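PDB 3DRF: oligopeptide-binding protein oppA from Lactococcus lactis, which captures oligopeptides outside the cell as the binding receptor of the ABC transporter OppABCDF, which takes them up and is needed for growth in milk. Local coordinates for residues E408-A414 with G437-Y443; Y413-V417 with L447-W453; R551-M555 with S566-V570. Residue numbers count along the deposited sequence, not the author numbering.

Interactions 1 and 2 adjoin each other: both use strand 407-414, share Tyr-413 and Ala-414, and touch where Tyr-443 and Leu-442 of the first pack on Met-448 and Ala-415 of the second. Interaction 1 is a partly buried parallel strand pair, apolar on one face and polar on much of the other. Interaction 2 is buried, nearer the centre of the chain, and ends in a cation-pi contact beside the bound peptide. Interaction 3 stands apart, its centre about 49 Å from that of interaction 1 and 36 Å from that of interaction 2; there a loop and the last modelled residues make a more exposed, single antiparallel bridge.

Interaction 1: residues E408-A414 with G437-Y443; sequences ELSLVYA and GVKVSLY
Tyr-413 lays its side chain against Val-440 and Leu-442 of the neighbouring strand, Tyr-413 CB lying 3.4 Å from Val-440 CG1 and Tyr-413 CD2 4.1 Å from Leu-442 CD2. Strands 410-414 and 439-442 run parallel, their axes 4.6 Å apart at closest and crossing at -33°. The register is Ser-410 with Lys-439, Leu-411 with Val-440, Val-412 with Ser-441 and Tyr-413 with Leu-442. The hydrogen-bond ladder zigzags as parallel pairing requires: Lys-439 N to Leu-409 O (3.0 Å), Leu-411 N to Lys-439 O (2.8 Å), Ser-441 N to Leu-411 O (3.1 Å), Tyr-413 N to Ser-441 O (2.8 Å) and Tyr-443 N to Tyr-413 O (3.1 Å). Leu-409 enters through an inverse gamma turn (phi/psi -81/80), and Leu-409 CD2 meets Val-438 CG2 at 3.6 Å. Leu-411 (chi1 m, chi2 t) shares the face of Tyr-413, Val-440 and Leu-442. On the other face are Ser-410, Val-412, Lys-439 and Ser-441. Extended Glu-408 (chi1 and chi2 t) puts OE1 3.1 Å from Lys-439 NZ in a salt bridge, and one water donates to Leu-411 O (3.0 Å) and lies 3.1 Å from Ser-441 OG. Gly-437, at phi/psi 76/28, closes helix 422-435 in a Schellman motif before the chain turns into strand 439-442. This is a beta-alpha-beta crossover: helix 422-435 packs Ile-430 and Trp-433 on Val-440, while strands 401-404 and 468-474 also pair with strand 407-414, antiparallel and parallel respectively.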
ATOM      1  N   GLU A 408      17.851  29.869   7.718  0.50 14.78           N
ATOM      2  CA  GLU A 408      18.257  29.368   6.398  0.50 14.12           C
ATOM      3  C   GLU A 408      17.291  28.288   5.952  0.50 12.74           C
ATOM      4  O   GLU A 408      16.855  27.458   6.754  0.50 12.56           O
ATOM      5  CB  GLU A 408      19.691  28.808   6.392  0.50 14.68           C
ATOM      6  CG  GLU A 408      20.116  28.255   5.020  0.50 15.61           C
ATOM      7  CD  GLU A 408      21.603  27.951   4.908  0.50 16.79           C
ATOM      8  OE1 GLU A 408      22.044  26.890   5.406  0.50 17.72           O
ATOM      9  OE2 GLU A 408      22.331  28.759   4.290  0.50 17.64           O
ATOM     10  N   LEU A 409      16.956  28.308   4.668  1.00 11.43           N
ATOM     11  CA  LEU A 409      16.021  27.341   4.093  1.00 10.46           C
ATOM     12  C   LEU A 409      16.767  26.030   3.804  1.00  9.34           C
ATOM     13  O   LEU A 409      17.178  25.773   2.670  1.00  9.48           O
ATOM     14  CB  LEU A 409      15.344  27.937   2.853  1.00 10.43           C
ATOM     15  CG  LEU A 409      14.193  27.174   2.214  1.00 11.00           C
ATOM     16  CD1 LEU A 409      13.171  26.737   3.243  1.00 12.30           C
ATOM     17  CD2 LEU A 409      13.523  28.040   1.151  1.00 12.51           C
ATOM     18  N   SER A 410      16.960  25.243   4.860  0.50  8.95           N
ATOM     19  CA  SER A 410      17.695  23.984   4.804  0.50  8.67           C
ATOM     20  C   SER A 410      16.767  22.875   5.283  0.50  8.43           C
ATOM     21  O   SER A 410      16.022  23.064   6.244  0.50  8.35           O
ATOM     22  CB  SER A 410      18.944  24.045   5.686  0.50  8.94           C
ATOM     23  OG  SER A 410      19.763  25.146   5.320  0.50 10.18           O
ATOM     24  N   LEU A 411      16.788  21.760   4.575  1.00  7.76           N
ATOM     25  CA  LEU A 411      15.885  20.616   4.848  1.00  7.59           C
ATOM     26  C   LEU A 411      16.624  19.290   4.692  1.00  7.40           C
ATOM     27  O   LEU A 411      17.525  19.152   3.932  1.00  7.91           O
ATOM     28  CB  LEU A 411      14.660  20.632   3.893  1.00  8.12           C
ATOM     29  CG  LEU A 411      13.862  21.962   3.932  1.00  8.01           C
ATOM     30  CD1 LEU A 411      12.852  22.040   2.762  1.00  8.98           C
ATOM     31  CD2 LEU A 411      13.123  22.092   5.218  1.00  9.33           C
ATOM     32  N   VAL A 412      16.109  18.317   5.419  1.00  6.66           N
ATOM     33  CA  VAL A 412      16.614  16.949   5.356  1.00  6.63           C
ATOM     34  C   VAL A 412      15.696  16.085   4.491  1.00  6.34           C
ATOM     35  O   VAL A 412      14.533  15.989   4.743  1.00  6.65           O
ATOM     36  CB  VAL A 412      16.701  16.340   6.793  1.00  7.24           C
ATOM     37  CG1 VAL A 412      17.030  14.846   6.706  1.00  8.26           C
ATOM     38  CG2 VAL A 412      17.727  17.106   7.678  1.00  9.08           C
ATOM     39  N   TYR A 413      16.307  15.416   3.536  1.00  6.85           N
ATOM     40  CA  TYR A 413      15.602  14.545   2.583  1.00  7.21           C
ATOM     41  C   TYR A 413      15.925  13.090   2.901  1.00  7.10           C
ATOM     42  O   TYR A 413      17.023  12.627   2.668  1.00  7.34           O
ATOM     43  CB  TYR A 413      16.110  14.855   1.198  1.00  7.58           C
ATOM     44  CG  TYR A 413      15.542  14.064  -0.022  1.00  7.42           C
ATOM     45  CD1 TYR A 413      14.309  13.382   0.007  1.00  7.71           C
ATOM     46  CD2 TYR A 413      16.250  14.045  -1.231  1.00  7.47           C
ATOM     47  CE1 TYR A 413      13.847  12.716  -1.128  1.00  8.75           C
ATOM     48  CE2 TYR A 413      15.797  13.419  -2.318  1.00  8.50           C
ATOM     49  CZ  TYR A 413      14.585  12.742  -2.257  1.00  7.83           C
ATOM     50  OH  TYR A 413      14.086  12.094  -3.344  1.00  8.62           O
ATOM     51  N   ALA A 414      14.939  12.400   3.449  1.00  7.03           N
ATOM     52  CA  ALA A 414      15.057  10.952   3.733  1.00  7.12           C
ATOM     53  C   ALA A 414      14.786  10.111   2.441  1.00  7.39           C
ATOM     54  O   ALA A 414      13.785   9.459   2.309  1.00  8.18           O
ATOM     55  CB  ALA A 414      14.087  10.527   4.877  1.00  7.42           C
ATOM     56  N   GLY A 437      17.348  27.870  -4.432  1.00  8.68           N
ATOM     57  CA  GLY A 437      17.873  28.377  -3.174  1.00  8.56           C
ATOM     58  C   GLY A 437      17.437  27.629  -1.915  1.00  8.45           C
ATOM     59  O   GLY A 437      17.438  28.147  -0.864  1.00  8.52           O
ATOM     60  N   VAL A 438      17.161  26.354  -2.111  1.00  8.73           N
ATOM     61  CA  VAL A 438      16.819  25.451  -1.004  1.00  8.60           C
ATOM     62  C   VAL A 438      17.962  24.453  -0.823  1.00  8.68           C
ATOM     63  O   VAL A 438      18.335  23.760  -1.732  1.00  9.11           O
ATOM     64  CB  VAL A 438      15.499  24.712  -1.305  1.00  8.72           C
ATOM     65  CG1 VAL A 438      15.151  23.752  -0.114  1.00  8.85           C
ATOM     66  CG2 VAL A 438      14.383  25.756  -1.528  1.00  9.56           C
ATOM     67  N   LYS A 439      18.506  24.415   0.372  1.00  8.96           N
ATOM     68  CA  LYS A 439      19.575  23.502   0.720  1.00  9.54           C
ATOM     69  C   LYS A 439      18.989  22.199   1.282  1.00  9.21           C
ATOM     70  O   LYS A 439      18.357  22.174   2.272  1.00 11.03           O
ATOM     71  CB  LYS A 439      20.536  24.099   1.756  1.00 10.21           C
ATOM     72  CG  LYS A 439      21.771  23.217   1.963  1.00 13.51           C
ATOM     73  CD  LYS A 439      22.529  23.612   3.219  1.00 18.35           C
ATOM     74  CE  LYS A 439      23.315  24.786   2.940  1.00 21.74           C
ATOM     75  NZ  LYS A 439      24.213  25.191   4.090  1.00 24.40           N
ATOM     76  N   VAL A 440      19.220  21.126   0.561  1.00  8.77           N
ATOM     77  CA  VAL A 440      18.654  19.818   0.924  1.00  8.35           C
ATOM     78  C   VAL A 440      19.807  18.803   1.073  1.00  8.59           C
ATOM     79  O   VAL A 440      20.652  18.716   0.236  1.00  9.25           O
ATOM     80  CB  VAL A 440      17.639  19.362  -0.170  1.00  8.46           C
ATOM     81  CG1 VAL A 440      17.092  17.948   0.159  1.00  8.58           C
ATOM     82  CG2 VAL A 440      16.502  20.321  -0.276  1.00  8.78           C
ATOM     83  N   SER A 441      19.802  18.069   2.160  0.50  9.28           N
ATOM     84  CA  SER A 441      20.818  17.053   2.391  0.50  9.81           C
ATOM     85  C   SER A 441      20.177  15.737   2.799  0.50  9.17           C
ATOM     86  O   SER A 441      19.129  15.706   3.448  0.50  9.07           O
ATOM     87  CB  SER A 441      21.827  17.513   3.438  0.50 10.46           C
ATOM     88  OG  SER A 441      21.216  17.733   4.683  0.50 13.58           O
ATOM     89  N   LEU A 442      20.829  14.625   2.398  1.00  8.29           N
ATOM     90  CA  LEU A 442      20.336  13.284   2.684  1.00  8.32           C
ATOM     91  C   LEU A 442      20.324  13.007   4.184  1.00  8.42           C
ATOM     92  O   LEU A 442      21.241  13.403   4.905  1.00  9.79           O
ATOM     93  CB  LEU A 442      21.185  12.235   1.962  1.00  8.72           C
ATOM     94  CG  LEU A 442      21.119  12.244   0.434  1.00  9.45           C
ATOM     95  CD1 LEU A 442      22.023  11.168  -0.150  1.00 11.57           C
ATOM     96  CD2 LEU A 442      19.685  12.060  -0.043  1.00 10.46           C
ATOM     97  N   TYR A 443      19.349  12.244   4.637  1.00  7.65           N
ATOM     98  CA  TYR A 443      19.294  11.769   6.026  1.00  8.44           C
ATOM     99  C   TYR A 443      20.531  10.906   6.325  1.00  8.54           C
ATOM    100  O   TYR A 443      20.783   9.930   5.703  1.00  9.00           O
ATOM    101  CB  TYR A 443      18.024  10.934   6.228  1.00  8.25           C
ATOM    102  CG  TYR A 443      17.760  10.543   7.674  1.00  8.16           C
ATOM    103  CD1 TYR A 443      16.826  11.247   8.419  1.00  7.82           C
ATOM    104  CD2 TYR A 443      18.437   9.484   8.269  1.00  9.71           C
ATOM    105  CE1 TYR A 443      16.564  10.924   9.728  1.00  9.10           C
ATOM    106  CE2 TYR A 443      18.178   9.157   9.570  1.00  9.77           C
ATOM    107  CZ  TYR A 443      17.245   9.871  10.286  1.00 10.17           C
ATOM    108  OH  TYR A 443      17.042   9.519  11.597  1.00 10.83           O
TER
HETATM  109  O   HOH W   1      20.128  20.601   4.457  1.00 17.84           O

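Interaction 2: residues Y413-V417 with L447-W453; sequences YAARV and LMEFNSW
This is a buried backbone bridge with a cation-pi contact, joining the chain just past strand 407-414 to the start of helix 450-458, beside the bound peptide. Arg-416 pairs with Met-448, CA to CA 4.5 Å, in a single bridge: Met-448 N to Ala-415 O (2.9 Å) and Val-417 N to Met-448 O (3.0 Å). Ala-414 is the centre of an inverse gamma turn (phi/psi -81/67); Ala-415 to Val-417 are extended. Leu-447 (chi1 m, chi2 t) points its CB toward them, with Leu-447 CD2 3.6 Å from Ala-415 CB and Leu-447 CB 3.9 Å from Val-417 CG2. Glu-449 is the N-cap: OE1 accepts from Ser-452 N (2.8 Å) and OE2 from Asn-451 N (3.0 Å); OE2 is also hydrogen-bonded to Ser-43. Arg-416 (m, t, m) starts away but curls back over the Trp-453 face, Arg-416 CZ 4.3 Å from the centroid of the six-membered ring and, in a CH-pi contact, Arg-416 CD 3.5 Å from that of the five-membered ring. Arg-416 NH1 reaches the edge of Phe-450, 3.8 Å from CE1. Trp-453 NE1 is hydrogen-bonded to Thr-469; Arg-416 NH1 weakly hydrogen-bonds the peptide backbone, consistent with accepting varied sequences.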
ATOM      1  N   TYR A 413      16.307  15.416   3.536  1.00  6.85           N
ATOM      2  CA  TYR A 413      15.602  14.545   2.583  1.00  7.21           C
ATOM      3  C   TYR A 413      15.925  13.090   2.901  1.00  7.10           C
ATOM      4  O   TYR A 413      17.023  12.627   2.668  1.00  7.34           O
ATOM      5  CB  TYR A 413      16.110  14.855   1.198  1.00  7.58           C
ATOM      6  CG  TYR A 413      15.542  14.064  -0.022  1.00  7.42           C
ATOM      7  CD1 TYR A 413      14.309  13.382   0.007  1.00  7.71           C
ATOM      8  CD2 TYR A 413      16.250  14.045  -1.231  1.00  7.47           C
ATOM      9  CE1 TYR A 413      13.847  12.716  -1.128  1.00  8.75           C
ATOM     10  CE2 TYR A 413      15.797  13.419  -2.318  1.00  8.50           C
ATOM     11  CZ  TYR A 413      14.585  12.742  -2.257  1.00  7.83           C
ATOM     12  OH  TYR A 413      14.086  12.094  -3.344  1.00  8.62           O
ATOM     13  N   ALA A 414      14.939  12.400   3.449  1.00  7.03           N
ATOM     14  CA  ALA A 414      15.057  10.952   3.733  1.00  7.12           C
ATOM     15  C   ALA A 414      14.786  10.111   2.441  1.00  7.39           C
ATOM     16  O   ALA A 414      13.785   9.459   2.309  1.00  8.18           O
ATOM     17  CB  ALA A 414      14.087  10.527   4.877  1.00  7.42           C
ATOM     18  N   ALA A 415      15.672  10.214   1.473  1.00  7.49           N
ATOM     19  CA  ALA A 415      15.591   9.444   0.250  1.00  8.16           C
ATOM     20  C   ALA A 415      15.908   7.979   0.572  1.00  8.29           C
ATOM     21  O   ALA A 415      16.674   7.651   1.450  1.00  8.25           O
ATOM     22  CB  ALA A 415      16.563  10.014  -0.797  1.00  9.17           C
ATOM     23  N   ARG A 416      15.253   7.121  -0.193  1.00  8.74           N
ATOM     24  CA  ARG A 416      15.322   5.675  -0.000  1.00  9.67           C
ATOM     25  C   ARG A 416      16.284   4.963  -0.968  1.00 10.01           C
ATOM     26  O   ARG A 416      16.522   5.403  -2.046  1.00 10.11           O
ATOM     27  CB  ARG A 416      13.915   5.078  -0.167  1.00 10.74           C
ATOM     28  CG  ARG A 416      12.843   5.730   0.742  1.00 12.83           C
ATOM     29  CD  ARG A 416      11.563   4.907   0.784  1.00 16.14           C
ATOM     30  NE  ARG A 416      10.964   4.823  -0.512  1.00 18.86           N
ATOM     31  CZ  ARG A 416       9.842   4.187  -0.744  1.00 21.82           C
ATOM     32  NH1 ARG A 416       9.240   3.560   0.212  1.00 24.36           N
ATOM     33  NH2 ARG A 416       9.393   4.110  -1.951  1.00 23.42           N
ATOM     34  N   VAL A 417      16.794   3.827  -0.505  1.00  9.77           N
ATOM     35  CA  VAL A 417      17.564   2.924  -1.331  1.00 10.40           C
ATOM     36  C   VAL A 417      16.640   2.527  -2.483  1.00 10.71           C
ATOM     37  O   VAL A 417      15.478   2.380  -2.307  1.00 11.62           O
ATOM     38  CB  VAL A 417      17.961   1.670  -0.470  1.00 10.73           C
ATOM     39  CG1 VAL A 417      18.486   0.472  -1.351  1.00 11.97           C
ATOM     40  CG2 VAL A 417      19.048   2.092   0.529  1.00 11.77           C
ATOM     41  N   LEU A 447      21.354   7.077   1.522  1.00  9.94           N
ATOM     42  CA  LEU A 447      20.003   6.563   1.251  1.00  9.71           C
ATOM     43  C   LEU A 447      19.558   5.617   2.346  1.00  9.41           C
ATOM     44  O   LEU A 447      20.310   4.903   2.886  1.00 10.53           O
ATOM     45  CB  LEU A 447      20.001   5.865  -0.109  1.00  9.80           C
ATOM     46  CG  LEU A 447      20.369   6.723  -1.329  1.00 10.47           C
ATOM     47  CD1 LEU A 447      20.249   5.802  -2.607  1.00 12.05           C
ATOM     48  CD2 LEU A 447      19.476   7.941  -1.418  1.00 12.56           C
ATOM     49  N   MET A 448      18.272   5.606   2.628  1.00  8.54           N
ATOM     50  CA  MET A 448      17.736   4.858   3.766  1.00  8.97           C
ATOM     51  C   MET A 448      17.213   3.487   3.334  1.00  8.98           C
ATOM     52  O   MET A 448      16.458   3.380   2.415  1.00  9.64           O
ATOM     53  CB  MET A 448      16.594   5.684   4.405  1.00  9.09           C
ATOM     54  CG  MET A 448      16.140   5.104   5.772  1.00 10.61           C
ATOM     55  SD  MET A 448      14.962   6.156   6.640  1.00 12.33           S
ATOM     56  CE  MET A 448      16.053   7.489   7.169  1.00 14.12           C
ATOM     57  N   GLU A 449      17.626   2.461   4.044  1.00  8.97           N
ATOM     58  CA  GLU A 449      17.152   1.068   3.817  1.00  8.98           C
ATOM     59  C   GLU A 449      15.610   0.968   4.069  1.00  8.43           C
ATOM     60  O   GLU A 449      15.069   1.602   4.941  1.00  8.89           O
ATOM     61  CB  GLU A 449      17.939   0.118   4.758  1.00 10.33           C
ATOM     62  CG  GLU A 449      17.610  -1.387   4.584  1.00 11.12           C
ATOM     63  CD  GLU A 449      16.454  -1.867   5.450  1.00 11.95           C
ATOM     64  OE1 GLU A 449      16.257  -1.315   6.522  1.00 12.62           O
ATOM     65  OE2 GLU A 449      15.805  -2.791   5.025  1.00 12.64           O
ATOM     66  N   PHE A 450      14.967   0.175   3.243  1.00  8.70           N
ATOM     67  CA  PHE A 450      13.499   0.146   3.197  1.00  8.71           C
ATOM     68  C   PHE A 450      12.777  -0.238   4.522  1.00  8.95           C
ATOM     69  O   PHE A 450      11.922   0.453   4.947  1.00  9.13           O
ATOM     70  CB  PHE A 450      13.016  -0.739   2.056  1.00  9.20           C
ATOM     71  CG  PHE A 450      11.495  -0.862   1.986  1.00  9.37           C
ATOM     72  CD1 PHE A 450      10.674   0.196   1.583  1.00 10.59           C
ATOM     73  CD2 PHE A 450      10.893  -2.038   2.326  1.00 11.18           C
ATOM     74  CE1 PHE A 450       9.265   0.027   1.527  1.00 11.52           C
ATOM     75  CE2 PHE A 450       9.515  -2.197   2.249  1.00 12.37           C
ATOM     76  CZ  PHE A 450       8.714  -1.166   1.858  1.00 12.48           C
ATOM     77  N   ASN A 451      13.185  -1.346   5.142  1.00  9.04           N
ATOM     78  CA  ASN A 451      12.534  -1.755   6.392  1.00  9.54           C
ATOM     79  C   ASN A 451      12.726  -0.685   7.487  1.00  9.63           C
ATOM     80  O   ASN A 451      11.811  -0.404   8.182  1.00  9.82           O
ATOM     81  CB  ASN A 451      13.029  -3.156   6.860  1.00  9.68           C
ATOM     82  CG  ASN A 451      12.622  -4.296   5.922  1.00 10.59           C
ATOM     83  OD1 ASN A 451      11.653  -4.242   5.222  1.00 10.80           O
ATOM     84  ND2 ASN A 451      13.419  -5.348   5.941  1.00 10.66           N
ATOM     85  N   SER A 452      13.908  -0.104   7.562  0.50  9.80           N
ATOM     86  CA  SER A 452      14.188   0.998   8.491  0.50 10.12           C
ATOM     87  C   SER A 452      13.274   2.196   8.215  0.50  9.49           C
ATOM     88  O   SER A 452      12.712   2.800   9.137  0.50  8.97           O
ATOM     89  CB  SER A 452      15.653   1.427   8.375  0.50 10.34           C
ATOM     90  OG  SER A 452      16.524   0.438   8.898  0.50 13.01           O
ATOM     91  N   TRP A 453      13.119   2.517   6.946  1.00  9.07           N
ATOM     92  CA  TRP A 453      12.266   3.653   6.534  1.00  8.18           C
ATOM     93  C   TRP A 453      10.803   3.419   6.959  1.00  8.22           C
ATOM     94  O   TRP A 453      10.182   4.270   7.470  1.00  7.93           O
ATOM     95  CB  TRP A 453      12.364   3.838   5.035  1.00  8.20           C
ATOM     96  CG  TRP A 453      11.465   4.972   4.480  1.00  7.65           C
ATOM     97  CD1 TRP A 453      11.768   6.277   4.381  1.00  7.78           C
ATOM     98  CD2 TRP A 453      10.163   4.816   3.972  1.00  9.03           C
ATOM     99  NE1 TRP A 453      10.735   6.954   3.835  1.00  8.81           N
ATOM    100  CE2 TRP A 453       9.720   6.083   3.559  1.00  9.24           C
ATOM    101  CE3 TRP A 453       9.329   3.716   3.795  1.00 10.80           C
ATOM    102  CZ2 TRP A 453       8.449   6.300   3.012  1.00  9.98           C
ATOM    103  CZ3 TRP A 453       8.084   3.922   3.236  1.00 11.83           C
ATOM    104  CH2 TRP A 453       7.656   5.219   2.835  1.00 10.96           C
TER

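Interaction 3: residues R551-M555 with S566-V570; sequences RVVGM and SEIGV
Arg-551 opens the first segment with its backbone O 3.4 Å from Val-570 CA, a CA-H...O contact, while its side chain (chi1 82°) swings back so that one guanidinium face lies over Val-570 CG1, 3.3 Å from NH1. Arg-551 NE makes a salt bridge with Asp-273, and NH2 a weak hydrogen bond with Asn-34 O at the start of strand 34-40. Val-552, extended at phi/psi -85/132, sets CG1 3.8 Å from Ile-568 CG2, beside Leu-35. Val-553 carries the bridge itself: it faces Gly-569 as an antiparallel hydrogen-bonded pair, CA to CA 5.3 Å, with Val-553 N to Gly-569 O at 2.9 Å and Gly-569 N to Val-553 O at 3.0 Å. The segments run nearly antiparallel, 162° apart end to end. Gly-554 then turns at phi/psi 94/-1, with CA 4.3 Å from Ile-568 CA; a CB here would clash with Glu-567 O and jam against the preceding carbonyl. A water donates to Gly-554 O (2.9 Å) and Glu-567 OE1 (2.6 Å). Met-555 finishes with SD 3.9 Å from Ile-568 CD1. Ile-568 (chi1 m, chi2 t) is the first residue to leave the conformation of helix 564-567. Two backbone hydrogen bonds and a small apolar patch around Ile-568 thus hold the last modelled residues to the loop after strand 536-549, a pairing that depends on main-chain atoms more than on polar side chains.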
ATOM      1  N   ARG A 551       8.766 -22.033 -20.291  1.00 16.60           N
ATOM      2  CA  ARG A 551       8.323 -23.334 -19.843  1.00 17.14           C
ATOM      3  C   ARG A 551       7.022 -23.252 -18.990  1.00 17.15           C
ATOM      4  O   ARG A 551       6.317 -24.210 -18.849  1.00 17.72           O
ATOM      5  CB  ARG A 551       9.425 -24.073 -19.078  1.00 17.34           C
ATOM      6  CG  ARG A 551       9.527 -23.652 -17.588  1.00 17.89           C
ATOM      7  CD  ARG A 551      10.550 -24.473 -16.878  1.00 19.18           C
ATOM      8  NE  ARG A 551      10.534 -24.298 -15.426  1.00 19.23           N
ATOM      9  CZ  ARG A 551      10.343 -25.264 -14.542  1.00 21.01           C
ATOM     10  NH1 ARG A 551      10.070 -26.484 -14.919  1.00 22.41           N
ATOM     11  NH2 ARG A 551      10.349 -24.978 -13.260  1.00 20.88           N
ATOM     12  N   VAL A 552       6.724 -22.052 -18.471  1.00 16.47           N
ATOM     13  CA  VAL A 552       5.564 -21.848 -17.597  1.00 16.23           C
ATOM     14  C   VAL A 552       4.283 -21.596 -18.369  1.00 16.27           C
ATOM     15  O   VAL A 552       4.264 -20.763 -19.238  1.00 16.74           O
ATOM     16  CB  VAL A 552       5.791 -20.628 -16.626  1.00 16.11           C
ATOM     17  CG1 VAL A 552       4.614 -20.524 -15.655  1.00 15.84           C
ATOM     18  CG2 VAL A 552       7.095 -20.774 -15.847  1.00 15.97           C
ATOM     19  N   VAL A 553       3.218 -22.272 -18.023  1.00 16.19           N
ATOM     20  CA  VAL A 553       1.951 -22.038 -18.630  1.00 17.15           C
ATOM     21  C   VAL A 553       0.984 -21.601 -17.528  1.00 16.86           C
ATOM     22  O   VAL A 553       1.064 -22.051 -16.455  1.00 17.13           O
ATOM     23  CB  VAL A 553       1.398 -23.309 -19.353  1.00 17.71           C
ATOM     24  CG1 VAL A 553       2.268 -23.712 -20.554  1.00 19.20           C
ATOM     25  CG2 VAL A 553       1.309 -24.458 -18.414  1.00 19.16           C
ATOM     26  N   GLY A 554       0.081 -20.700 -17.849  1.00 16.65           N
ATOM     27  CA  GLY A 554      -0.961 -20.294 -16.912  1.00 15.94           C
ATOM     28  C   GLY A 554      -0.670 -19.059 -16.061  1.00 15.54           C
ATOM     29  O   GLY A 554      -1.477 -18.710 -15.266  1.00 16.05           O
ATOM     30  N   MET A 555       0.482 -18.450 -16.201  1.00 14.84           N
ATOM     31  CA  MET A 555       0.756 -17.224 -15.469  1.00 14.59           C
ATOM     32  C   MET A 555       0.078 -16.030 -16.191  1.00 14.51           C
ATOM     33  O   MET A 555      -0.042 -16.038 -17.385  1.00 14.87           O
ATOM     34  CB  MET A 555       2.244 -16.989 -15.314  1.00 14.83           C
ATOM     35  CG  MET A 555       2.627 -15.694 -14.627  1.00 14.81           C
ATOM     36  SD  MET A 555       2.030 -15.509 -12.900  1.00 15.59           S
ATOM     37  CE  MET A 555       2.342 -13.786 -12.587  1.00 16.36           C
ATOM     38  N   SER A 566      -3.554 -22.176  -8.874  1.00 12.26           N
ATOM     39  CA  SER A 566      -4.016 -23.525  -9.227  1.00 12.76           C
ATOM     40  C   SER A 566      -3.882 -23.858 -10.706  1.00 13.76           C
ATOM     41  O   SER A 566      -3.881 -25.025 -11.066  1.00 14.29           O
ATOM     42  CB  SER A 566      -5.466 -23.709  -8.810  1.00 13.08           C
ATOM     43  OG  SER A 566      -5.577 -23.672  -7.411  1.00 13.99           O
ATOM     44  N   GLU A 567      -3.797 -22.844 -11.544  1.00 14.85           N
ATOM     45  CA  GLU A 567      -3.691 -23.013 -12.994  1.00 16.09           C
ATOM     46  C   GLU A 567      -2.273 -23.089 -13.525  1.00 15.91           C
ATOM     47  O   GLU A 567      -2.070 -23.652 -14.556  1.00 17.09           O
ATOM     48  CB  GLU A 567      -4.457 -21.904 -13.730  1.00 16.81           C
ATOM     49  CG  GLU A 567      -5.943 -22.029 -13.582  1.00 19.74           C
ATOM     50  CD  GLU A 567      -6.688 -20.769 -13.965  1.00 22.85           C
ATOM     51  OE1 GLU A 567      -6.008 -19.737 -14.147  1.00 25.58           O
ATOM     52  OE2 GLU A 567      -7.944 -20.828 -13.998  1.00 25.24           O
ATOM     53  N   ILE A 568      -1.308 -22.514 -12.837  1.00 15.03           N
ATOM     54  CA  ILE A 568       0.038 -22.501 -13.343  1.00 15.73           C
ATOM     55  C   ILE A 568       0.605 -23.931 -13.326  1.00 16.07           C
ATOM     56  O   ILE A 568       0.425 -24.702 -12.413  1.00 15.65           O
ATOM     57  CB  ILE A 568       0.954 -21.576 -12.541  1.00 15.99           C
ATOM     58  CG1 ILE A 568       0.629 -20.103 -12.743  1.00 17.14           C
ATOM     59  CG2 ILE A 568       2.418 -21.840 -12.905  1.00 17.46           C
ATOM     60  CD1 ILE A 568       1.332 -19.213 -11.733  1.00 18.71           C
ATOM     61  N   GLY A 569       1.322 -24.217 -14.390  1.00 16.45           N
ATOM     62  CA  GLY A 569       2.042 -25.452 -14.543  1.00 16.78           C
ATOM     63  C   GLY A 569       3.253 -25.263 -15.407  1.00 17.30           C
ATOM     64  O   GLY A 569       3.555 -24.158 -15.813  1.00 17.51           O
ATOM     65  N   VAL A 570       4.053 -26.320 -15.521  0.50 17.63           N
ATOM     66  CA  VAL A 570       5.231 -26.305 -16.374  0.50 17.88           C
ATOM     67  C   VAL A 570       4.988 -27.189 -17.590  0.50 17.93           C
ATOM     68  O   VAL A 570       5.442 -26.889 -18.694  0.50 18.13           O
ATOM     69  CB  VAL A 570       6.460 -26.819 -15.631  0.50 17.89           C
ATOM     70  CG1 VAL A 570       6.859 -25.852 -14.521  0.50 17.98           C
ATOM     71  CG2 VAL A 570       6.194 -28.202 -15.077  0.50 17.27           C
TER
HETATM   72  O   HOH W   2      -4.274 -18.848 -15.913  1.00 22.27           O